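Local coordinates for ferritin light chain (Trichoplusia ni, PDB 1Z6O), which stores iron in a soluble, non-toxic form as part of a secreted shell of 12 light and 12 heavy chains, the light chains probably helping to nucleate the mineral core, at residues G29-H34 against R97-N102; I91-K96 against P157-Y162. All coordinates share one frame; numbering follows the deposited sequence.

Interaction 1: residues G29-H34 against R97-N102; sequences GEYGSH and RGDKMN
The phenol ring of Tyr31 carries the Arg97 side chain on one face and has the Asp99 methylene at its edge. Arg97 CB sits 3.8 Å from the ring centroid and 15° off the ring normal, a CH-pi contact displaced toward the rim at CE2. In the ring plane, Asp99 CB touches Tyr31 CE2 at 3.8 Å, while the carboxylate stands steeply to the ring. The Arg97 guanidinium in turn has Tyr31 CD1 over one face, its plane inclined 43° to the phenol, so the two do not stack in parallel. Arg97 reaches this place by curling back: bends at chi2 and chi3 fold the chain along the ring, and NH2 ends 3.7 Å from Tyr31 CB. Its charged end is paired outside the two segments, with salt bridges from NH1 to Glu158 and from NH2 to Asp156, and a cation-pi contact with Tyr28. No direct hydrogen bond joins the two segments. Instead one water links their polar ends, accepting from Tyr31 OH at 2.6 Å and donating to Asp99 OD2, also at 2.6 Å, a bridge that gives the hydroxyl of this buried tyrosine a polar partner. The backbone prepares this arrangement: Gly98, with positive phi, is the C-prime residue of a Schellman motif that ends helix 70-96, and the turn delivers Asp99 to the ring edge. Gly29 N is hydrogen-bonded to Glu138 of a second light-chain subunit, so the same loop also meets a neighbour in the shell. Within the chain, the N-terminal extension is here laid against the end of the four-helix bundle: Tyr31 packs on Ala38 and Leu41 of helix 37-61 and on Ile159 of helix 157-190, beside the loop that leaves helix 70-96.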
# COMPACT_ATOMS: atom_id res chain seq x y z
N GLY A 29 -47.46 24.83 -21.95
CA GLY A 29 -48.56 23.88 -21.90
C GLY A 29 -49.76 24.53 -21.22
O GLY A 29 -50.62 23.85 -20.67
N GLU A 30 -49.82 25.85 -21.24
CA GLU A 30 -50.92 26.56 -20.55
C GLU A 30 -51.10 26.15 -19.08
O GLU A 30 -52.23 26.10 -18.54
CB GLU A 30 -52.24 26.35 -21.31
CG GLU A 30 -52.23 26.97 -22.70
CD GLU A 30 -53.53 26.76 -23.44
OE1 GLU A 30 -53.93 25.59 -23.61
OE2 GLU A 30 -54.15 27.77 -23.84
N TYR A 31 -49.99 25.86 -18.42
CA TYR A 31 -50.02 25.46 -17.01
C TYR A 31 -50.69 26.57 -16.20
O TYR A 31 -50.29 27.73 -16.28
CB TYR A 31 -48.59 25.27 -16.49
CG TYR A 31 -48.52 24.81 -15.06
CD1 TYR A 31 -48.72 23.47 -14.75
CD2 TYR A 31 -48.26 25.70 -14.03
CE1 TYR A 31 -48.67 23.03 -13.43
CE2 TYR A 31 -48.20 25.27 -12.71
CZ TYR A 31 -48.41 23.93 -12.42
OH TYR A 31 -48.37 23.49 -11.12
N GLY A 32 -51.70 26.22 -15.42
CA GLY A 32 -52.38 27.22 -14.62
C GLY A 32 -53.53 27.94 -15.32
O GLY A 32 -54.33 28.58 -14.65
N SER A 33 -53.63 27.82 -16.65
CA SER A 33 -54.69 28.49 -17.42
C SER A 33 -55.99 27.70 -17.51
O SER A 33 -57.07 28.28 -17.45
CB SER A 33 -54.21 28.80 -18.84
OG SER A 33 -53.09 29.66 -18.82
N HIS A 34 -55.89 26.39 -17.68
CA HIS A 34 -57.08 25.55 -17.78
C HIS A 34 -57.03 24.54 -16.65
O HIS A 34 -55.94 24.14 -16.22
CB HIS A 34 -57.10 24.79 -19.12
CG HIS A 34 -57.13 25.68 -20.32
ND1 HIS A 34 -58.28 26.33 -20.74
CD2 HIS A 34 -56.16 26.04 -21.19
CE1 HIS A 34 -58.01 27.04 -21.81
NE2 HIS A 34 -56.73 26.88 -22.11
N ARG A 97 -42.53 25.39 -12.59
CA ARG A 97 -43.50 25.47 -13.69
C ARG A 97 -44.06 26.88 -13.91
O ARG A 97 -45.04 27.06 -14.63
CB ARG A 97 -44.64 24.45 -13.47
CG ARG A 97 -44.18 22.97 -13.54
CD ARG A 97 -43.55 22.63 -14.92
NE ARG A 97 -44.44 22.96 -16.03
CZ ARG A 97 -45.46 22.21 -16.45
NH1 ARG A 97 -45.73 21.05 -15.86
NH2 ARG A 97 -46.22 22.64 -17.44
N GLY A 98 -43.45 27.88 -13.28
CA GLY A 98 -43.87 29.26 -13.51
C GLY A 98 -45.02 29.81 -12.70
O GLY A 98 -45.54 30.87 -13.00
N ASP A 99 -45.41 29.10 -11.65
CA ASP A 99 -46.53 29.54 -10.82
C ASP A 99 -45.95 30.07 -9.51
O ASP A 99 -44.73 30.19 -9.36
CB ASP A 99 -47.44 28.32 -10.59
CG ASP A 99 -48.82 28.68 -10.07
OD1 ASP A 99 -49.17 29.87 -9.97
OD2 ASP A 99 -49.58 27.72 -9.76
N LYS A 100 -46.81 30.44 -8.58
CA LYS A 100 -46.32 30.90 -7.29
C LYS A 100 -47.14 30.20 -6.23
O LYS A 100 -48.33 29.94 -6.40
CB LYS A 100 -46.43 32.41 -7.16
CG LYS A 100 -47.81 32.97 -7.03
CD LYS A 100 -47.70 34.47 -6.79
CE LYS A 100 -49.05 35.16 -6.83
NZ LYS A 100 -48.90 36.64 -6.78
N MET A 101 -46.48 29.87 -5.13
CA MET A 101 -47.12 29.16 -4.05
C MET A 101 -48.05 30.06 -3.24
O MET A 101 -47.70 31.18 -2.92
CB MET A 101 -46.04 28.56 -3.13
CG MET A 101 -46.57 27.79 -1.95
SD MET A 101 -47.56 26.36 -2.46
CE MET A 101 -48.35 25.98 -0.93
N ASN A 102 -49.24 29.55 -2.94
CA ASN A 102 -50.22 30.29 -2.13
C ASN A 102 -50.52 29.33 -0.98
O ASN A 102 -51.11 28.28 -1.19
CB ASN A 102 -51.48 30.54 -2.97
CG ASN A 102 -52.63 31.10 -2.15
OD1 ASN A 102 -52.54 31.24 -0.92
ND2 ASN A 102 -53.73 31.41 -2.82
O HOH W 1 -48.93 25.22 -9.26

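Interaction 2: residues I91-K96 against P157-Y162; sequences IKHVTK and PEIAQY. With CA (calcium ion), chain Z.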
# COMPACT_ATOMS: atom_id res chain seq x y z
N ILE A 91 -43.28 22.84 -3.40
CA ILE A 91 -43.20 24.29 -3.55
C ILE A 91 -42.22 24.61 -4.68
O ILE A 91 -42.48 25.48 -5.52
CB ILE A 91 -42.72 24.97 -2.24
CG1 ILE A 91 -43.85 24.92 -1.20
CG2 ILE A 91 -42.29 26.43 -2.51
CD1 ILE A 91 -43.40 25.31 0.23
N LYS A 92 -41.08 23.92 -4.71
CA LYS A 92 -40.11 24.15 -5.76
C LYS A 92 -40.65 23.74 -7.13
O LYS A 92 -40.34 24.38 -8.14
CB LYS A 92 -38.80 23.40 -5.47
CG LYS A 92 -38.00 24.02 -4.30
CD LYS A 92 -36.75 23.20 -3.99
CE LYS A 92 -35.90 23.89 -2.92
NZ LYS A 92 -34.72 23.05 -2.53
N HIS A 93 -41.47 22.69 -7.18
CA HIS A 93 -42.02 22.28 -8.47
C HIS A 93 -43.04 23.30 -8.99
O HIS A 93 -43.09 23.60 -10.18
CB HIS A 93 -42.71 20.90 -8.37
CG HIS A 93 -42.83 20.22 -9.70
ND1 HIS A 93 -41.83 19.42 -10.21
CD2 HIS A 93 -43.78 20.29 -10.66
CE1 HIS A 93 -42.16 19.03 -11.43
NE2 HIS A 93 -43.34 19.55 -11.73
N VAL A 94 -43.85 23.82 -8.08
CA VAL A 94 -44.85 24.85 -8.41
C VAL A 94 -44.13 26.05 -9.06
O VAL A 94 -44.57 26.57 -10.10
CB VAL A 94 -45.59 25.32 -7.11
CG1 VAL A 94 -46.30 26.67 -7.34
CG2 VAL A 94 -46.60 24.25 -6.67
N THR A 95 -43.02 26.48 -8.47
CA THR A 95 -42.29 27.62 -9.03
C THR A 95 -41.50 27.24 -10.28
O THR A 95 -41.30 28.07 -11.16
CB THR A 95 -41.34 28.28 -8.00
OG1 THR A 95 -40.40 27.31 -7.52
CG2 THR A 95 -42.15 28.83 -6.83
N LYS A 96 -41.05 26.00 -10.35
CA LYS A 96 -40.33 25.55 -11.55
C LYS A 96 -41.24 25.68 -12.78
O LYS A 96 -40.79 26.04 -13.87
CB LYS A 96 -39.89 24.08 -11.41
CG LYS A 96 -39.25 23.54 -12.69
CD LYS A 96 -38.47 22.24 -12.47
CE LYS A 96 -39.37 21.09 -12.08
NZ LYS A 96 -38.57 19.84 -11.88
N PRO A 157 -48.48 16.08 -18.98
CA PRO A 157 -47.78 14.86 -18.58
C PRO A 157 -46.54 15.12 -17.73
O PRO A 157 -45.98 14.19 -17.17
CB PRO A 157 -47.46 14.19 -19.92
CG PRO A 157 -47.32 15.35 -20.87
CD PRO A 157 -48.41 16.31 -20.44
N GLU A 158 -46.11 16.38 -17.64
CA GLU A 158 -44.95 16.69 -16.80
C GLU A 158 -45.40 16.54 -15.35
O GLU A 158 -44.70 15.92 -14.54
CB GLU A 158 -44.45 18.12 -17.06
CG GLU A 158 -43.05 18.40 -16.46
CD GLU A 158 -43.05 18.63 -14.94
OE1 GLU A 158 -42.05 18.22 -14.29
OE2 GLU A 158 -44.01 19.22 -14.40
N ILE A 159 -46.56 17.08 -15.02
CA ILE A 159 -47.10 16.93 -13.67
C ILE A 159 -47.41 15.45 -13.41
O ILE A 159 -47.15 14.93 -12.33
CB ILE A 159 -48.41 17.74 -13.47
CG1 ILE A 159 -48.12 19.25 -13.54
CG2 ILE A 159 -49.06 17.37 -12.13
CD1 ILE A 159 -47.09 19.74 -12.50
N ALA A 160 -47.97 14.77 -14.41
CA ALA A 160 -48.28 13.35 -14.24
C ALA A 160 -47.03 12.51 -13.92
O ALA A 160 -47.04 11.70 -12.99
CB ALA A 160 -48.98 12.80 -15.50
N GLN A 161 -45.96 12.71 -14.69
CA GLN A 161 -44.73 11.94 -14.47
C GLN A 161 -44.09 12.32 -13.13
O GLN A 161 -43.53 11.47 -12.45
CB GLN A 161 -43.74 12.18 -15.63
CG GLN A 161 -42.31 11.67 -15.36
CD GLN A 161 -42.12 10.15 -15.52
OE1 GLN A 161 -43.08 9.35 -15.50
NE2 GLN A 161 -40.86 9.75 -15.67
N TYR A 162 -44.16 13.60 -12.77
CA TYR A 162 -43.62 14.05 -11.48
C TYR A 162 -44.35 13.31 -10.34
O TYR A 162 -43.71 12.78 -9.42
CB TYR A 162 -43.82 15.57 -11.33
CG TYR A 162 -43.54 16.11 -9.94
CD1 TYR A 162 -42.28 15.97 -9.35
CD2 TYR A 162 -44.52 16.80 -9.23
CE1 TYR A 162 -42.01 16.51 -8.08
CE2 TYR A 162 -44.26 17.34 -7.97
CZ TYR A 162 -43.01 17.20 -7.40
OH TYR A 162 -42.78 17.74 -6.16
CA CA Z . -44.39 7.29 -16.16
O HOH W 2 -39.49 18.10 -14.16
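Segments 91-96 and 157-162 run nearly antiparallel, their axes 12.3 Å apart at an angle of 163°, and side chains from both helices meet in that separation. With CG anti to the backbone N (chi1 -159°), the imidazole of His93 extends across to lie flat on Tyr162. The two rings form a face-to-face stack, centroids 3.7 Å apart and planes only 9° from parallel. At the imidazole edge, NE2 donates to the syn lone pair of Glu158 OE2 at 2.8 Å, and the carboxylate is nearly coplanar with the ring. Ile159 CD1 adds an apolar touch at the same edge, 3.8 Å from His93 CD2. This His-carboxylate pair joins the second and fourth long helices of the ferritin four-helix bundle, 70-96 and 157-190, near the end where helix 70-96 stops and helix 157-190 starts. Stack and hydrogen bond together settle the rotation of the imidazole; an alanine in place of His93 would probably open a gap against the Tyr162 face and leave the buried Glu158 carboxylate without this donor. A water bridges Lys96 NZ, from which it accepts, and Glu158 OE1, to which it donates; Lys96 NZ also forms a salt bridge with Glu173 of a second light-chain subunit. Tyr162 OH is tied back to Asp89, one helix turn before His93 on the same helix. One residue before Tyr162, Gln161 faces a different way: its OE1 binds a calcium ion at 2.5 Å, a site shared with Glu164 and with Gln161 and Glu164 of two neighbouring light-chain subunits.

Interactions 1 and 2 lie side by side at one end of the helical bundle, their centres 10 Å apart. Along the chain their segments alternate: 29-34, then 91-96 running directly into 97-102, then 157-162. The last turns of helix 70-96 therefore serve interaction 2 and the loop after it serves interaction 1. The salt bridge of Arg97 NH1 to Glu158 OE2, 2.9 Å, and Ile159, whose CD1 lies 3.8 Å from Tyr31 CE1, join them into one continuous region. Both touch the same second light-chain subunit. Interaction 2 carries a ligand of the calcium site shared by three light chains; interaction 1 lies farther away, the Arg97 side chain about 14 Å from a calcium ion.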